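Local coordinates for zinc chaperone AztD (Citrobacter koseri, PDB 6CMK), which acts as a periplasmic zinc chaperone, handing one zinc ion directly to the solute-binding protein AztC without forming a stable complex with it, at residues 46-51 with 66-71; 340-345 with 365-370; 352-357 with 391-396. One frame throughout, in Å; residues are numbered along the deposited sequence.

Contact 1: 46-51 with 66-71; sequences PVVNVI and GPANLS
Val-48 and Leu-70 reach toward each other tip to tip where the first blade of the AztD beta propeller meets the next, the CG2 methyl of Val-48 lying 4.1 Å from CD2 of Leu-70. That methyl sits beside the backbone N of its own residue, anti to the carbonyl carbon. From there it also faces CB of Ala-68, at 4.4 Å. Val-48 and Ala-68 are buried, Leu-70 only in part, and the methyls do not fit closely; Ala-81 of strand 78-83 backs both Ala-68 and Leu-70.

Tighter packing is found at the other end, although the two prolines there are partly exposed. CB of Pro-46 lies 3.5 Å from the backbone N of Gly-66, an approach made to bare main chain. CA of Pro-46 also comes within 3.6 Å of Gly-66 O in a CA-H...O contact, bent to 128° at the hydrogen. The N-H of Gly-66 is itself taken up by Gln-83 OE1.

Between these two ends the backbones stand apart, and a water bridges them, hydrogen-bonded to Val-47 O at 2.9 Å and accepting from Ala-68 N at 3.0 Å. No direct hydrogen bond joins 46-51 to 66-71. With apolar contacts, a proline laid on glycine main chain, one CA-H...O contact and a shared water, this junction implies adjacent blades that abut through shape and apolar burial, each keeping its strand hydrogen bonding within its own sheet.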
loop_
_atom_site.group_PDB
_atom_site.type_symbol
_atom_site.label_atom_id
_atom_site.label_comp_id
_atom_site.label_asym_id
_atom_site.label_seq_id
_atom_site.Cartn_x
_atom_site.Cartn_y
_atom_site.Cartn_z
ATOM N N PRO B 46 -8.949 -33.308 -2.673
ATOM C CA PRO B 46 -8.590 -32.189 -3.567
ATOM C C PRO B 46 -9.674 -31.119 -3.614
ATOM O O PRO B 46 -10.377 -30.922 -4.614
ATOM C CB PRO B 46 -8.406 -32.898 -4.913
ATOM C CG PRO B 46 -9.367 -34.030 -4.852
ATOM C CD PRO B 46 -9.310 -34.523 -3.430
ATOM N N VAL B 47 -9.826 -30.398 -2.505
ATOM C CA VAL B 47 -10.873 -29.394 -2.367
ATOM C C VAL B 47 -10.291 -28.156 -1.697
ATOM O O VAL B 47 -9.450 -28.256 -0.797
ATOM C CB VAL B 47 -12.068 -29.944 -1.562
ATOM C CG1 VAL B 47 -11.607 -30.441 -0.209
ATOM C CG2 VAL B 47 -13.142 -28.887 -1.395
ATOM N N VAL B 48 -10.745 -26.986 -2.138
ATOM C CA VAL B 48 -10.452 -25.718 -1.469
ATOM C C VAL B 48 -11.786 -25.066 -1.139
ATOM O O VAL B 48 -12.614 -24.841 -2.032
ATOM C CB VAL B 48 -9.577 -24.787 -2.326
ATOM C CG1 VAL B 48 -9.377 -23.444 -1.630
ATOM C CG2 VAL B 48 -8.230 -25.428 -2.604
ATOM N N ASN B 49 -12.017 -24.812 0.145
ATOM C CA ASN B 49 -13.220 -24.136 0.608
ATOM C C ASN B 49 -12.950 -22.649 0.809
ATOM O O ASN B 49 -11.864 -22.248 1.225
ATOM C CB ASN B 49 -13.721 -24.754 1.913
ATOM C CG ASN B 49 -14.376 -26.109 1.707
ATOM O OD1 ASN B 49 -15.415 -26.216 1.060
ATOM N ND2 ASN B 49 -13.776 -27.144 2.268
ATOM N N VAL B 50 -13.956 -21.832 0.506
ATOM C CA VAL B 50 -13.891 -20.385 0.689
ATOM C C VAL B 50 -14.963 -20.021 1.696
ATOM O O VAL B 50 -16.124 -20.410 1.537
ATOM C CB VAL B 50 -14.104 -19.613 -0.627
ATOM C CG1 VAL B 50 -13.805 -18.110 -0.419
ATOM C CG2 VAL B 50 -13.240 -20.192 -1.738
ATOM N N ILE B 51 -14.574 -19.279 2.722
ATOM C CA ILE B 51 -15.451 -18.959 3.836
ATOM C C ILE B 51 -15.360 -17.465 4.080
ATOM O O ILE B 51 -14.276 -16.880 3.997
ATOM C CB ILE B 51 -15.055 -19.770 5.085
ATOM C CG1 ILE B 51 -15.384 -21.251 4.825
ATOM C CG2 ILE B 51 -15.739 -19.245 6.356
ATOM C CD1 ILE B 51 -15.225 -22.166 6.017
ATOM N N GLY B 66 -5.526 -32.396 -6.831
ATOM C CA GLY B 66 -4.926 -33.018 -5.674
ATOM C C GLY B 66 -5.000 -32.115 -4.457
ATOM O O GLY B 66 -5.363 -30.943 -4.558
ATOM N N PRO B 67 -4.663 -32.642 -3.277
ATOM C CA PRO B 67 -4.600 -31.783 -2.088
ATOM C C PRO B 67 -3.606 -30.658 -2.307
ATOM O O PRO B 67 -2.544 -30.855 -2.898
ATOM C CB PRO B 67 -4.141 -32.738 -0.978
ATOM C CG PRO B 67 -4.445 -34.099 -1.484
ATOM C CD PRO B 67 -4.323 -34.039 -2.970
ATOM N N ALA B 68 -3.956 -29.468 -1.810
ATOM C CA ALA B 68 -3.252 -28.248 -2.166
ATOM C C ALA B 68 -2.571 -27.600 -0.971
ATOM O O ALA B 68 -3.034 -27.705 0.169
ATOM C CB ALA B 68 -4.209 -27.216 -2.784
ATOM N N ASN B 69 -1.461 -26.924 -1.264
ATOM C CA ASN B 69 -0.908 -25.868 -0.437
ATOM C C ASN B 69 -1.366 -24.537 -1.027
ATOM O O ASN B 69 -1.576 -24.422 -2.234
ATOM C CB ASN B 69 0.626 -25.939 -0.390
ATOM C CG ASN B 69 1.150 -27.220 0.264
ATOM O OD1 ASN B 69 2.260 -27.666 -0.039
ATOM N ND2 ASN B 69 0.362 -27.816 1.157
ATOM N N LEU B 70 -1.552 -23.532 -0.177
ATOM C CA LEU B 70 -2.179 -22.292 -0.615
ATOM C C LEU B 70 -1.253 -21.104 -0.424
ATOM O O LEU B 70 -0.552 -21.000 0.589
ATOM C CB LEU B 70 -3.497 -22.033 0.141
ATOM C CG LEU B 70 -4.603 -23.069 -0.068
ATOM C CD1 LEU B 70 -5.798 -22.778 0.814
ATOM C CD2 LEU B 70 -5.040 -23.102 -1.512
ATOM N N SER B 71 -1.280 -20.198 -1.404
ATOM C CA SER B 71 -0.582 -18.927 -1.324
ATOM C C SER B 71 -1.487 -17.828 -1.860
ATOM O O SER B 71 -2.244 -18.037 -2.814
ATOM C CB SER B 71 0.729 -18.932 -2.126
ATOM O OG SER B 71 1.687 -19.814 -1.576
HETATM O O HOH W 1 -6.762 -29.443 -0.681
#

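Contact 2: 340-345 with 365-370; sequences DPYSMD and TDPLKS
In the last blade of the propeller, the turn that connects strands 361-366 and 371-376 receives the phenol of Tyr-342, which arrives from the long loop leading into that blade. The hydroxyl is gripped twice. Tyr-342 OH donates to Asp-366 OD1 over a short 2.5 Å, meeting that oxygen nearly along its C-O axis, and accepts the backbone N-H of Leu-368 at 3.2 Å, with a fairly straight N-H...O angle of 162°. OD1 lies at the edge of the ring and in its plane, while the carboxylate is turned 62° from the ring. CG of Asp-366 stands anti to its backbone N (chi1 -168°), which carries the carboxylate toward the tyrosine.

The turn itself is a short 3-10 segment, 367-369, started by Pro-367 and braced by Lys-369 N bonding back to Asp-366 O; the two bonds of the tyrosine hydroxyl thus reach both the strand end and the turn. Leu-368 meets the ring tip to tip, its CG 3.6 Å from CE2 of Tyr-342, and Pro-367 CD comes within 3.5 Å of Tyr-342 OH.

Nearer the surface, Lys-369 crosses Asp-340 at about a right angle, forming a salt bridge, NZ to OD2 3.4 Å, whose hydrogen bond is weak. A water accepts from Lys-369 NZ and from Asp-340 N and donates to Asp-366 OD2 at 2.7 Å.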
loop_
_atom_site.group_PDB
_atom_site.type_symbol
_atom_site.label_atom_id
_atom_site.label_comp_id
_atom_site.label_asym_id
_atom_site.label_seq_id
_atom_site.Cartn_x
_atom_site.Cartn_y
_atom_site.Cartn_z
ATOM N N ASP B 340 -6.344 -29.589 21.322
ATOM C CA ASP B 340 -5.584 -30.629 21.996
ATOM C C ASP B 340 -4.169 -30.659 21.425
ATOM O O ASP B 340 -3.933 -30.183 20.315
ATOM C CB ASP B 340 -6.234 -31.997 21.816
ATOM C CG ASP B 340 -7.460 -32.187 22.689
ATOM O OD1 ASP B 340 -7.470 -31.692 23.837
ATOM O OD2 ASP B 340 -8.414 -32.845 22.225
ATOM N N PRO B 341 -3.212 -31.227 22.158
ATOM C CA PRO B 341 -1.860 -31.342 21.609
ATOM C C PRO B 341 -1.852 -32.083 20.281
ATOM O O PRO B 341 -2.659 -32.983 20.036
ATOM C CB PRO B 341 -1.100 -32.123 22.687
ATOM C CG PRO B 341 -1.844 -31.871 23.935
ATOM C CD PRO B 341 -3.289 -31.756 23.531
ATOM N N TYR B 342 -0.934 -31.674 19.418
ATOM C CA TYR B 342 -0.571 -32.402 18.209
ATOM C C TYR B 342 0.917 -32.739 18.320
ATOM O O TYR B 342 1.739 -32.177 17.591
ATOM C CB TYR B 342 -0.855 -31.568 16.945
ATOM C CG TYR B 342 -2.289 -31.484 16.433
ATOM C CD1 TYR B 342 -3.241 -30.667 17.047
ATOM C CD2 TYR B 342 -2.663 -32.155 15.273
ATOM C CE1 TYR B 342 -4.538 -30.562 16.533
ATOM C CE2 TYR B 342 -3.950 -32.061 14.764
ATOM C CZ TYR B 342 -4.881 -31.266 15.391
ATOM O OH TYR B 342 -6.150 -31.182 14.853
ATOM N N SER B 343 1.265 -33.618 19.261
ATOM C CA SER B 343 2.661 -33.992 19.476
ATOM C C SER B 343 3.262 -34.529 18.181
ATOM O O SER B 343 2.774 -35.518 17.633
ATOM C CB SER B 343 2.749 -35.042 20.583
ATOM O OG SER B 343 4.084 -35.469 20.788
ATOM N N MET B 344 4.321 -33.890 17.684
ATOM C CA MET B 344 4.785 -34.243 16.345
ATOM C C MET B 344 5.846 -35.338 16.334
ATOM O O MET B 344 6.022 -35.990 15.296
ATOM C CB MET B 344 5.300 -33.005 15.583
ATOM C CG MET B 344 6.111 -31.946 16.336
ATOM S SD MET B 344 5.670 -30.253 15.839
ATOM C CE MET B 344 5.539 -30.349 14.044
ATOM N N ASP B 345 6.528 -35.588 17.453
ATOM C CA ASP B 345 7.522 -36.656 17.507
ATOM C C ASP B 345 6.942 -37.978 17.026
ATOM O O ASP B 345 6.122 -38.580 17.724
ATOM C CB ASP B 345 8.062 -36.831 18.928
ATOM N N THR B 365 -6.785 -23.656 12.183
ATOM C CA THR B 365 -7.450 -24.872 11.754
ATOM C C THR B 365 -7.183 -25.982 12.757
ATOM O O THR B 365 -6.110 -26.059 13.363
ATOM C CB THR B 365 -6.994 -25.300 10.364
ATOM O OG1 THR B 365 -5.577 -25.528 10.353
ATOM C CG2 THR B 365 -7.346 -24.230 9.342
ATOM N N ASP B 366 -8.190 -26.823 12.948
ATOM C CA ASP B 366 -8.117 -27.973 13.851
ATOM C C ASP B 366 -8.551 -29.161 13.011
ATOM O O ASP B 366 -9.699 -29.617 13.104
ATOM C CB ASP B 366 -8.995 -27.784 15.090
ATOM C CG ASP B 366 -8.720 -28.817 16.158
ATOM O OD1 ASP B 366 -8.080 -29.836 15.830
ATOM O OD2 ASP B 366 -9.148 -28.623 17.321
ATOM N N PRO B 367 -7.657 -29.684 12.164
ATOM C CA PRO B 367 -8.109 -30.654 11.149
ATOM C C PRO B 367 -8.773 -31.892 11.731
ATOM O O PRO B 367 -9.767 -32.363 11.170
ATOM C CB PRO B 367 -6.821 -30.993 10.379
ATOM C CG PRO B 367 -5.688 -30.387 11.143
ATOM C CD PRO B 367 -6.255 -29.276 11.967
ATOM N N LEU B 368 -8.269 -32.422 12.845
ATOM C CA LEU B 368 -8.841 -33.637 13.410
ATOM C C LEU B 368 -10.240 -33.424 13.972
ATOM O O LEU B 368 -10.951 -34.406 14.203
ATOM C CB LEU B 368 -7.919 -34.187 14.502
ATOM C CG LEU B 368 -6.510 -34.557 14.034
ATOM C CD1 LEU B 368 -5.758 -35.291 15.133
ATOM C CD2 LEU B 368 -6.542 -35.389 12.756
ATOM N N LYS B 369 -10.650 -32.177 14.213
ATOM C CA LYS B 369 -11.983 -31.882 14.719
ATOM C C LYS B 369 -12.882 -31.234 13.673
ATOM O O LYS B 369 -14.013 -30.857 13.993
ATOM C CB LYS B 369 -11.889 -30.986 15.951
ATOM C CG LYS B 369 -11.098 -31.581 17.107
ATOM C CD LYS B 369 -11.833 -32.722 17.796
ATOM C CE LYS B 369 -11.061 -33.208 19.015
ATOM N NZ LYS B 369 -10.954 -32.167 20.080
ATOM N N SER B 370 -12.413 -31.097 12.437
ATOM C CA SER B 370 -13.210 -30.525 11.359
ATOM C C SER B 370 -13.750 -29.149 11.743
ATOM O O SER B 370 -14.933 -28.854 11.576
ATOM C CB SER B 370 -14.357 -31.461 10.977
ATOM O OG SER B 370 -13.888 -32.759 10.671
HETATM O O HOH W 2 -8.364 -30.434 19.177
#

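Contact 3: 352-357 with 391-396; sequences RPRIAV and QPFNIV
The closure of the propeller ring brings the innermost strand of the last blade, 355-358, alongside the C-terminal strand 392-403, the innermost strand of the first blade. Segments 355-357 and 392-396 run nearly parallel, 17° apart in direction, with axes 6.2 Å apart at their closest, yet no hydrogen bond passes directly between 352-357 and 391-396.

Arg-354 and Phe-393 lie side by side and point the same way. The ring puts its rim atom CE1 3.7 Å above the guanidinium plane of Arg-354, over the centre of that group, but the planes are inclined by 48°, so this is not a flat stack. Phe-393 CG stands anti to its backbone N (chi1 -178°), which swings the ring out to Arg-354, and the ring edge meets Arg-352 O in plane, 3.3 Å from CD1 of Phe-393; this buried oxygen has no partner in the model. The guanidinium is held by its own chain: Arg-354 NH1 donates to Pro-353 O at 2.9 Å, from above the carbonyl plane. A water in the guanidinium plane accepts from Arg-354 NE and, at 2.6 Å, from Asn-394 ND2, while OD1 of Asn-394 is bonded by Asn-69. Further along, Ala-356 CB packs on Ile-395 CG1 at 3.8 Å, and a second water donates to both Ile-355 O and Ile-395 O.

Phe-393 and Asn-394 together face Ala-41 of strand 32-42, forming a classic beta bulge in the first blade, and the Phe-393 ring makes an edge-to-face contact with His-43. Thr-365 of strand 361-366 ties the two blades, its OG1 bonding to Arg-354 N and to Phe-393 O, and Arg-354 also touches Val-301 and His-302 of strand 300-305 in the preceding blade.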
loop_
_atom_site.group_PDB
_atom_site.type_symbol
_atom_site.label_atom_id
_atom_site.label_comp_id
_atom_site.label_asym_id
_atom_site.label_seq_id
_atom_site.Cartn_x
_atom_site.Cartn_y
_atom_site.Cartn_z
ATOM N N ARG B 352 -1.929 -31.088 10.987
ATOM C CA ARG B 352 -1.719 -30.219 12.132
ATOM C C ARG B 352 -2.280 -28.834 11.881
ATOM O O ARG B 352 -2.457 -28.421 10.732
ATOM C CB ARG B 352 -0.236 -30.122 12.503
ATOM C CG ARG B 352 0.349 -31.482 12.792
ATOM C CD ARG B 352 1.485 -31.433 13.785
ATOM N NE ARG B 352 2.077 -32.758 13.910
ATOM C CZ ARG B 352 2.825 -33.322 12.968
ATOM N NH1 ARG B 352 3.082 -32.670 11.836
ATOM N NH2 ARG B 352 3.316 -34.535 13.154
ATOM N N PRO B 353 -2.558 -28.091 12.949
ATOM C CA PRO B 353 -3.108 -26.737 12.809
ATOM C C PRO B 353 -2.255 -25.793 11.970
ATOM O O PRO B 353 -1.026 -25.887 11.928
ATOM C CB PRO B 353 -3.192 -26.264 14.261
ATOM C CG PRO B 353 -3.479 -27.528 15.008
ATOM C CD PRO B 353 -2.597 -28.548 14.349
ATOM N N ARG B 354 -2.945 -24.855 11.315
ATOM C CA ARG B 354 -2.344 -23.746 10.585
ATOM C C ARG B 354 -3.071 -22.468 10.986
ATOM O O ARG B 354 -4.273 -22.493 11.275
ATOM C CB ARG B 354 -2.429 -23.964 9.058
ATOM C CG ARG B 354 -1.673 -25.216 8.558
ATOM C CD ARG B 354 -0.185 -24.975 8.731
ATOM N NE ARG B 354 0.673 -26.028 8.194
ATOM C CZ ARG B 354 1.220 -27.008 8.901
ATOM N NH1 ARG B 354 0.990 -27.118 10.201
ATOM N NH2 ARG B 354 2.008 -27.888 8.293
ATOM N N ILE B 355 -2.321 -21.354 11.019
ATOM C CA ILE B 355 -2.807 -20.046 11.459
ATOM C C ILE B 355 -3.044 -19.145 10.251
ATOM O O ILE B 355 -2.226 -19.102 9.325
ATOM C CB ILE B 355 -1.801 -19.349 12.402
ATOM C CG1 ILE B 355 -1.174 -20.282 13.444
ATOM C CG2 ILE B 355 -2.466 -18.166 13.079
ATOM C CD1 ILE B 355 0.117 -19.683 14.038
ATOM N N ALA B 356 -4.136 -18.381 10.284
ATOM C CA ALA B 356 -4.314 -17.222 9.411
ATOM C C ALA B 356 -4.838 -16.045 10.222
ATOM O O ALA B 356 -5.368 -16.207 11.318
ATOM C CB ALA B 356 -5.281 -17.506 8.250
ATOM N N VAL B 357 -4.694 -14.842 9.662
ATOM C CA VAL B 357 -5.188 -13.622 10.298
ATOM C C VAL B 357 -6.061 -12.866 9.305
ATOM O O VAL B 357 -5.661 -12.666 8.156
ATOM C CB VAL B 357 -4.039 -12.714 10.779
ATOM C CG1 VAL B 357 -4.608 -11.508 11.533
ATOM C CG2 VAL B 357 -3.069 -13.477 11.664
ATOM N N GLN B 391 -10.799 -32.434 6.850
ATOM C CA GLN B 391 -9.607 -32.108 7.624
ATOM C C GLN B 391 -9.102 -30.758 7.137
ATOM O O GLN B 391 -8.132 -30.685 6.364
ATOM C CB GLN B 391 -8.539 -33.186 7.478
ATOM C CG GLN B 391 -8.867 -34.442 8.236
ATOM C CD GLN B 391 -7.659 -35.323 8.410
ATOM O OE1 GLN B 391 -7.302 -35.701 9.527
ATOM N NE2 GLN B 391 -7.012 -35.652 7.300
ATOM N N PRO B 392 -9.745 -29.671 7.549
ATOM C CA PRO B 392 -9.261 -28.348 7.146
ATOM C C PRO B 392 -7.829 -28.165 7.612
ATOM O O PRO B 392 -7.507 -28.381 8.782
ATOM C CB PRO B 392 -10.228 -27.387 7.843
ATOM C CG PRO B 392 -10.798 -28.172 8.980
ATOM C CD PRO B 392 -10.857 -29.590 8.514
ATOM N N PHE B 393 -6.962 -27.794 6.675
ATOM C CA PHE B 393 -5.526 -27.842 6.911
ATOM C C PHE B 393 -4.877 -26.502 6.572
ATOM O O PHE B 393 -4.800 -25.617 7.431
ATOM C CB PHE B 393 -4.947 -29.009 6.100
ATOM C CG PHE B 393 -3.478 -29.222 6.269
ATOM C CD1 PHE B 393 -2.874 -29.118 7.506
ATOM C CD2 PHE B 393 -2.705 -29.575 5.182
ATOM C CE1 PHE B 393 -1.512 -29.325 7.650
ATOM C CE2 PHE B 393 -1.354 -29.787 5.318
ATOM C CZ PHE B 393 -0.753 -29.665 6.548
ATOM N N ASN B 394 -4.418 -26.324 5.336
ATOM C CA ASN B 394 -3.783 -25.070 4.947
ATOM C C ASN B 394 -4.808 -23.950 4.810
ATOM O O ASN B 394 -5.930 -24.159 4.348
ATOM C CB ASN B 394 -3.035 -25.229 3.623
ATOM C CG ASN B 394 -1.861 -26.176 3.725
ATOM O OD1 ASN B 394 -1.684 -27.071 2.889
ATOM N ND2 ASN B 394 -1.054 -25.996 4.753
ATOM N N ILE B 395 -4.405 -22.743 5.192
ATOM C CA ILE B 395 -5.341 -21.628 5.222
ATOM C C ILE B 395 -4.605 -20.337 4.882
ATOM O O ILE B 395 -3.481 -20.094 5.335
ATOM C CB ILE B 395 -6.052 -21.556 6.597
ATOM C CG1 ILE B 395 -7.049 -20.397 6.633
ATOM C CG2 ILE B 395 -5.042 -21.427 7.735
ATOM C CD1 ILE B 395 -7.960 -20.450 7.854
ATOM N N VAL B 396 -5.243 -19.514 4.050
ATOM C CA VAL B 396 -4.805 -18.141 3.819
ATOM C C VAL B 396 -6.037 -17.248 3.845
ATOM O O VAL B 396 -7.169 -17.704 3.673
ATOM C CB VAL B 396 -4.024 -17.950 2.495
ATOM C CG1 VAL B 396 -2.724 -18.760 2.517
ATOM C CG2 VAL B 396 -4.891 -18.308 1.283
HETATM O O HOH W 3 1.253 -27.051 5.377
HETATM O O HOH W 4 -1.872 -18.400 6.795
#

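Overall arrangement
Contact 3 lies where the propeller ring closes; contact 1 is the next junction along the ring, and contact 2 lies within the last blade. Contacts 1 and 3 are nearer the middle of the chain and share the sheet of the first blade, through strands 47-52 and 392-403; Asn-69 and Asn-394 hydrogen-bond from one contact to the other. Contacts 2 and 3 share the last blade, with Thr-365 joining them. Contact 2 is peripheral, its centre about 21 Å from that of the chain, and it alone binds its segments by direct hydrogen bonds and a salt bridge. Between their own segments, contacts 1 and 3 rely on packing, partly on main chain, and on bridging waters.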